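Local atomic coordinates of nucleoside kinase (Methanococcus jannaschii, PDB entry 2C4E), a protein that phosphorylates a range of nucleosides, above all inosine, guanosine and cytidine, to their monophosphates, with ATP as the preferred phosphate donor. Residues E60-V65 and K119-L124; L55-E60 and A256-Y261. All coordinates share one frame; numbering follows the deposited sequence.

Contact 1: E60-V65 and K119-L124; sequences ELLSCV and KHYKEL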
# COMPACT_ATOMS: atom_id res chain seq x y z
N GLU A 60 -23.76 4.23 -16.60
CA GLU A 60 -22.99 5.44 -16.46
C GLU A 60 -22.46 5.47 -15.05
O GLU A 60 -23.06 4.91 -14.14
CB GLU A 60 -23.83 6.68 -16.78
CG GLU A 60 -25.01 6.98 -15.87
CD GLU A 60 -25.72 8.29 -16.24
OE1 GLU A 60 -25.52 8.78 -17.36
OE2 GLU A 60 -26.48 8.83 -15.40
N LEU A 61 -21.33 6.12 -14.86
CA LEU A 61 -20.62 6.12 -13.60
C LEU A 61 -20.44 7.53 -13.08
O LEU A 61 -20.09 8.45 -13.84
CB LEU A 61 -19.27 5.44 -13.83
CG LEU A 61 -18.38 5.01 -12.67
CD1 LEU A 61 -19.03 4.00 -11.77
CD2 LEU A 61 -17.11 4.41 -13.28
N LEU A 62 -20.71 7.72 -11.79
CA LEU A 62 -20.45 8.98 -11.10
C LEU A 62 -19.53 8.66 -9.93
O LEU A 62 -19.95 8.04 -8.96
CB LEU A 62 -21.75 9.63 -10.60
CG LEU A 62 -21.62 11.11 -10.21
CD1 LEU A 62 -23.00 11.70 -10.03
CD2 LEU A 62 -20.79 11.30 -8.94
N SER A 63 -18.27 9.08 -10.06
CA SER A 63 -17.24 8.88 -9.04
C SER A 63 -16.28 10.06 -9.04
O SER A 63 -16.19 10.79 -10.03
CB SER A 63 -16.40 7.63 -9.33
OG SER A 63 -17.20 6.49 -9.56
N CYS A 64 -15.58 10.24 -7.93
CA CYS A 64 -14.42 11.12 -7.88
C CYS A 64 -13.12 10.33 -8.10
O CYS A 64 -12.80 9.42 -7.33
CB CYS A 64 -14.34 11.83 -6.52
SG CYS A 64 -15.67 13.01 -6.21
N VAL A 65 -12.40 10.68 -9.16
CA VAL A 65 -11.11 10.06 -9.48
C VAL A 65 -10.00 11.10 -9.39
O VAL A 65 -10.26 12.28 -9.24
CB VAL A 65 -11.16 9.35 -10.87
CG1 VAL A 65 -12.27 8.31 -10.89
CG2 VAL A 65 -11.35 10.36 -12.01
N LYS A 119 -12.42 12.78 -1.15
CA LYS A 119 -12.57 14.00 -0.36
C LYS A 119 -13.44 15.04 -1.08
O LYS A 119 -14.03 15.91 -0.44
CB LYS A 119 -11.20 14.59 0.03
CG LYS A 119 -10.40 15.21 -1.12
CD LYS A 119 -10.83 16.64 -1.40
CE LYS A 119 -9.68 17.55 -1.64
NZ LYS A 119 -10.10 18.99 -1.64
N HIS A 120 -13.51 14.95 -2.41
CA HIS A 120 -14.23 15.95 -3.20
C HIS A 120 -15.75 15.82 -3.15
O HIS A 120 -16.43 16.79 -3.48
CB HIS A 120 -13.76 15.93 -4.67
CG HIS A 120 -12.37 16.44 -4.87
ND1 HIS A 120 -12.01 17.75 -4.63
CD2 HIS A 120 -11.25 15.81 -5.29
CE1 HIS A 120 -10.73 17.91 -4.89
NE2 HIS A 120 -10.24 16.75 -5.30
N TYR A 121 -16.30 14.66 -2.77
CA TYR A 121 -17.77 14.53 -2.72
C TYR A 121 -18.43 15.64 -1.90
O TYR A 121 -19.47 16.15 -2.30
CB TYR A 121 -18.23 13.16 -2.19
CG TYR A 121 -17.99 12.01 -3.14
CD1 TYR A 121 -17.01 11.07 -2.88
CD2 TYR A 121 -18.72 11.88 -4.33
CE1 TYR A 121 -16.77 10.02 -3.73
CE2 TYR A 121 -18.48 10.83 -5.20
CZ TYR A 121 -17.50 9.90 -4.88
OH TYR A 121 -17.23 8.86 -5.73
N LYS A 122 -17.86 16.01 -0.76
CA LYS A 122 -18.46 17.05 0.08
C LYS A 122 -18.47 18.44 -0.58
O LYS A 122 -19.19 19.33 -0.14
CB LYS A 122 -17.82 17.09 1.47
CG LYS A 122 -16.37 17.51 1.51
CD LYS A 122 -15.83 17.43 2.95
CE LYS A 122 -14.31 17.36 3.01
NZ LYS A 122 -13.74 16.33 2.09
N GLU A 123 -17.67 18.63 -1.63
CA GLU A 123 -17.67 19.87 -2.41
C GLU A 123 -18.72 19.87 -3.52
O GLU A 123 -18.98 20.91 -4.12
CB GLU A 123 -16.30 20.08 -3.06
CG GLU A 123 -15.14 20.23 -2.08
CD GLU A 123 -13.80 19.84 -2.69
OE1 GLU A 123 -13.66 19.87 -3.94
OE2 GLU A 123 -12.89 19.51 -1.92
N LEU A 124 -19.31 18.71 -3.80
CA LEU A 124 -20.16 18.52 -4.97
C LEU A 124 -21.62 18.29 -4.61
O LEU A 124 -21.97 17.98 -3.47
CB LEU A 124 -19.67 17.33 -5.80
CG LEU A 124 -18.20 17.38 -6.25
CD1 LEU A 124 -17.77 16.02 -6.78
CD2 LEU A 124 -17.98 18.46 -7.30

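Contact 2: L55-E60 and A256-Y261; sequences LGVNSE and AYVKGY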
# COMPACT_ATOMS: atom_id res chain seq x y z
N LEU A 55 -23.45 -7.25 -19.09
CA LEU A 55 -24.76 -7.89 -19.28
C LEU A 55 -25.64 -7.23 -20.35
O LEU A 55 -26.79 -7.62 -20.52
CB LEU A 55 -25.51 -7.95 -17.94
CG LEU A 55 -24.84 -8.84 -16.90
CD1 LEU A 55 -25.47 -8.63 -15.54
CD2 LEU A 55 -24.88 -10.30 -17.31
N GLY A 56 -25.12 -6.24 -21.04
CA GLY A 56 -25.81 -5.63 -22.16
C GLY A 56 -26.75 -4.50 -21.79
O GLY A 56 -27.68 -4.20 -22.54
N VAL A 57 -26.51 -3.86 -20.65
CA VAL A 57 -27.32 -2.74 -20.20
C VAL A 57 -26.40 -1.54 -20.10
O VAL A 57 -25.28 -1.66 -19.61
CB VAL A 57 -28.01 -3.03 -18.86
CG1 VAL A 57 -28.69 -1.76 -18.30
CG2 VAL A 57 -29.01 -4.17 -19.03
N ASN A 58 -26.85 -0.41 -20.61
CA ASN A 58 -26.00 0.76 -20.67
C ASN A 58 -25.87 1.31 -19.27
O ASN A 58 -26.85 1.43 -18.57
CB ASN A 58 -26.58 1.81 -21.62
CG ASN A 58 -26.52 1.37 -23.07
OD1 ASN A 58 -25.51 0.85 -23.52
ND2 ASN A 58 -27.61 1.55 -23.79
N SER A 59 -24.64 1.57 -18.84
CA SER A 59 -24.43 2.13 -17.52
C SER A 59 -23.64 3.42 -17.63
O SER A 59 -22.96 3.69 -18.62
CB SER A 59 -23.72 1.15 -16.59
OG SER A 59 -22.45 0.78 -17.07
N GLU A 60 -23.76 4.23 -16.60
CA GLU A 60 -22.99 5.44 -16.46
C GLU A 60 -22.46 5.47 -15.05
O GLU A 60 -23.06 4.91 -14.14
CB GLU A 60 -23.83 6.68 -16.78
CG GLU A 60 -25.01 6.98 -15.87
CD GLU A 60 -25.72 8.29 -16.24
OE1 GLU A 60 -25.52 8.78 -17.36
OE2 GLU A 60 -26.48 8.83 -15.40
N ALA A 256 -31.22 -7.31 -14.90
CA ALA A 256 -32.42 -8.09 -15.14
C ALA A 256 -33.65 -7.25 -14.92
O ALA A 256 -34.62 -7.34 -15.67
CB ALA A 256 -32.45 -9.29 -14.25
N TYR A 257 -33.62 -6.39 -13.91
CA TYR A 257 -34.77 -5.55 -13.65
C TYR A 257 -35.04 -4.61 -14.82
O TYR A 257 -36.20 -4.51 -15.30
CB TYR A 257 -34.64 -4.79 -12.34
CG TYR A 257 -35.92 -4.10 -12.00
CD1 TYR A 257 -36.91 -4.77 -11.31
CD2 TYR A 257 -36.17 -2.80 -12.43
CE1 TYR A 257 -38.12 -4.16 -11.01
CE2 TYR A 257 -37.37 -2.18 -12.13
CZ TYR A 257 -38.34 -2.87 -11.43
OH TYR A 257 -39.54 -2.25 -11.14
N VAL A 258 -34.00 -3.94 -15.31
CA VAL A 258 -34.13 -3.02 -16.44
C VAL A 258 -34.56 -3.77 -17.69
O VAL A 258 -35.32 -3.24 -18.53
CB VAL A 258 -32.81 -2.23 -16.68
CG1 VAL A 258 -32.81 -1.48 -18.03
CG2 VAL A 258 -32.61 -1.26 -15.52
N LYS A 259 -34.12 -5.02 -17.80
CA LYS A 259 -34.49 -5.87 -18.94
C LYS A 259 -35.92 -6.41 -18.82
O LYS A 259 -36.42 -7.05 -19.75
CB LYS A 259 -33.49 -7.01 -19.11
CG LYS A 259 -32.17 -6.57 -19.71
CD LYS A 259 -31.16 -7.69 -19.78
CE LYS A 259 -29.87 -7.21 -20.42
NZ LYS A 259 -29.29 -8.17 -21.39
N GLY A 260 -36.58 -6.17 -17.69
CA GLY A 260 -38.02 -6.35 -17.57
C GLY A 260 -38.48 -7.69 -17.02
O GLY A 260 -39.62 -8.11 -17.25
N TYR A 261 -37.62 -8.34 -16.27
CA TYR A 261 -37.96 -9.62 -15.66
C TYR A 261 -38.53 -9.42 -14.26
O TYR A 261 -38.34 -8.37 -13.65
CB TYR A 261 -36.71 -10.51 -15.59
CG TYR A 261 -36.13 -10.82 -16.94
CD1 TYR A 261 -34.97 -10.19 -17.39
CD2 TYR A 261 -36.73 -11.75 -17.77
CE1 TYR A 261 -34.45 -10.46 -18.64
CE2 TYR A 261 -36.20 -12.04 -19.02
CZ TYR A 261 -35.06 -11.39 -19.45
OH TYR A 261 -34.50 -11.68 -20.67

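Contact 1: E60-V65 and K119-L124
C64 and Y121 grip each other twice, once through the sulfur and once through the backbone. The SG of C64 sits over the centre of one face of the Y121 ring, 3.6 Å from the ring centroid and only 9° off the normal, a Cys sulfur-aromatic contact. The phenol oxygen meanwhile reaches the main chain: C64 N donates to Y121 OH at 3.1 Å, with an N-H...acceptor angle of 155°. With SG beside its own backbone N (chi1 -67°), the sulfur lies over the ring whose hydroxyl that N-H meets. Two more carbons close around the sulfur, L124 CD1 at 3.7 Å from C64 SG and H120 CB at 3.8 Å from C64 SG. L62 comes to the ring from its edge, its CD2 4.4 Å from Y121 CE2. An alanine at Y121 would probably leave C64 N without its acceptor and open a gap beside the sulfur. Behind this shell, the 3-10 turn is braced by H120 ND1, which donates to E123 OE1 at 2.8 Å, the oxygen lying close to the imidazole plane. H120 NE2 is hydrogen-bonded to S91 OG, and S63 OG, in the link between the two strands, to G12 O and T14 OG1. The contact thus joins the end of strand 58-62 and the start of strand 64-65 to the connection between strands 109-114 and 131-136, with F143 of helix 141-151 against the Y121 ring and Y89 of strand 89-90 touching C64, H120 and L124.

Contact 2: L55-E60 and A256-Y261
K259 lays its aliphatic chain across V57, overlapping the CG2 methyl, and then delivers its ammonium group to the end of a helix. The contact is tight: V57 CG2 stands 3.5 Å from K259 CE, closer than carbons usually pack, while K259 CG lies 4.0 Å from V57 CG2. The chain is extended through CE and bends at chi4 (-137°), which sets NZ beside the L55 carbonyl. There K259 NZ donates to L55 O at 2.7 Å, nearly along the C=O axis, with a C=O...donor angle of 168°. A positive charge at this C-terminal end of helix 44-54 would be expected to suit the negative end of the helix dipole. G56, next in the chain, leaves the helix with positive phi in a Schellman motif; a CB on it would collide with the L55 carbonyl oxygen and lie close to K259 NZ. G260, directly after the contacting lysine, follows helix 245-258 in a second Schellman motif. Beside the lysine, V57 CG1 meets V258 CG1 at 4.1 Å, the two valines crossing obliquely. W290 adds a cation-pi partner for K259. Around the valines, I8 of strand 7-11 touches both, I52 of helix 44-54 touches V57 and I133 of strand 131-136 touches V258. Helix 245-258 and the turn leading into the edge strand 58-62 are thereby packed over the large sheet, with T273 of helix 263-277 against L55.

Overall arrangement
The two contacts lie at the two ends of one strand. Strand 58-62, the outermost on its side of the eight-stranded sheet of the ribokinase fold, is entered from helix 44-54 at contact 2 and leaves toward strand 64-65 at contact 1, with E60 common to both segments. Their centres are about 24 Å apart, and apart from this overlap the segments do not touch. Along the chain, contact 1 closes a loop nested inside the much longer one closed by contact 2, which reaches on to helix 245-258, the helix carrying D247, the inferred proton acceptor. At contact 1 the side chain of S63 lies about 7 Å from that of G43 and that of Y121 about 8 Å from that of F113, both substrate-binding.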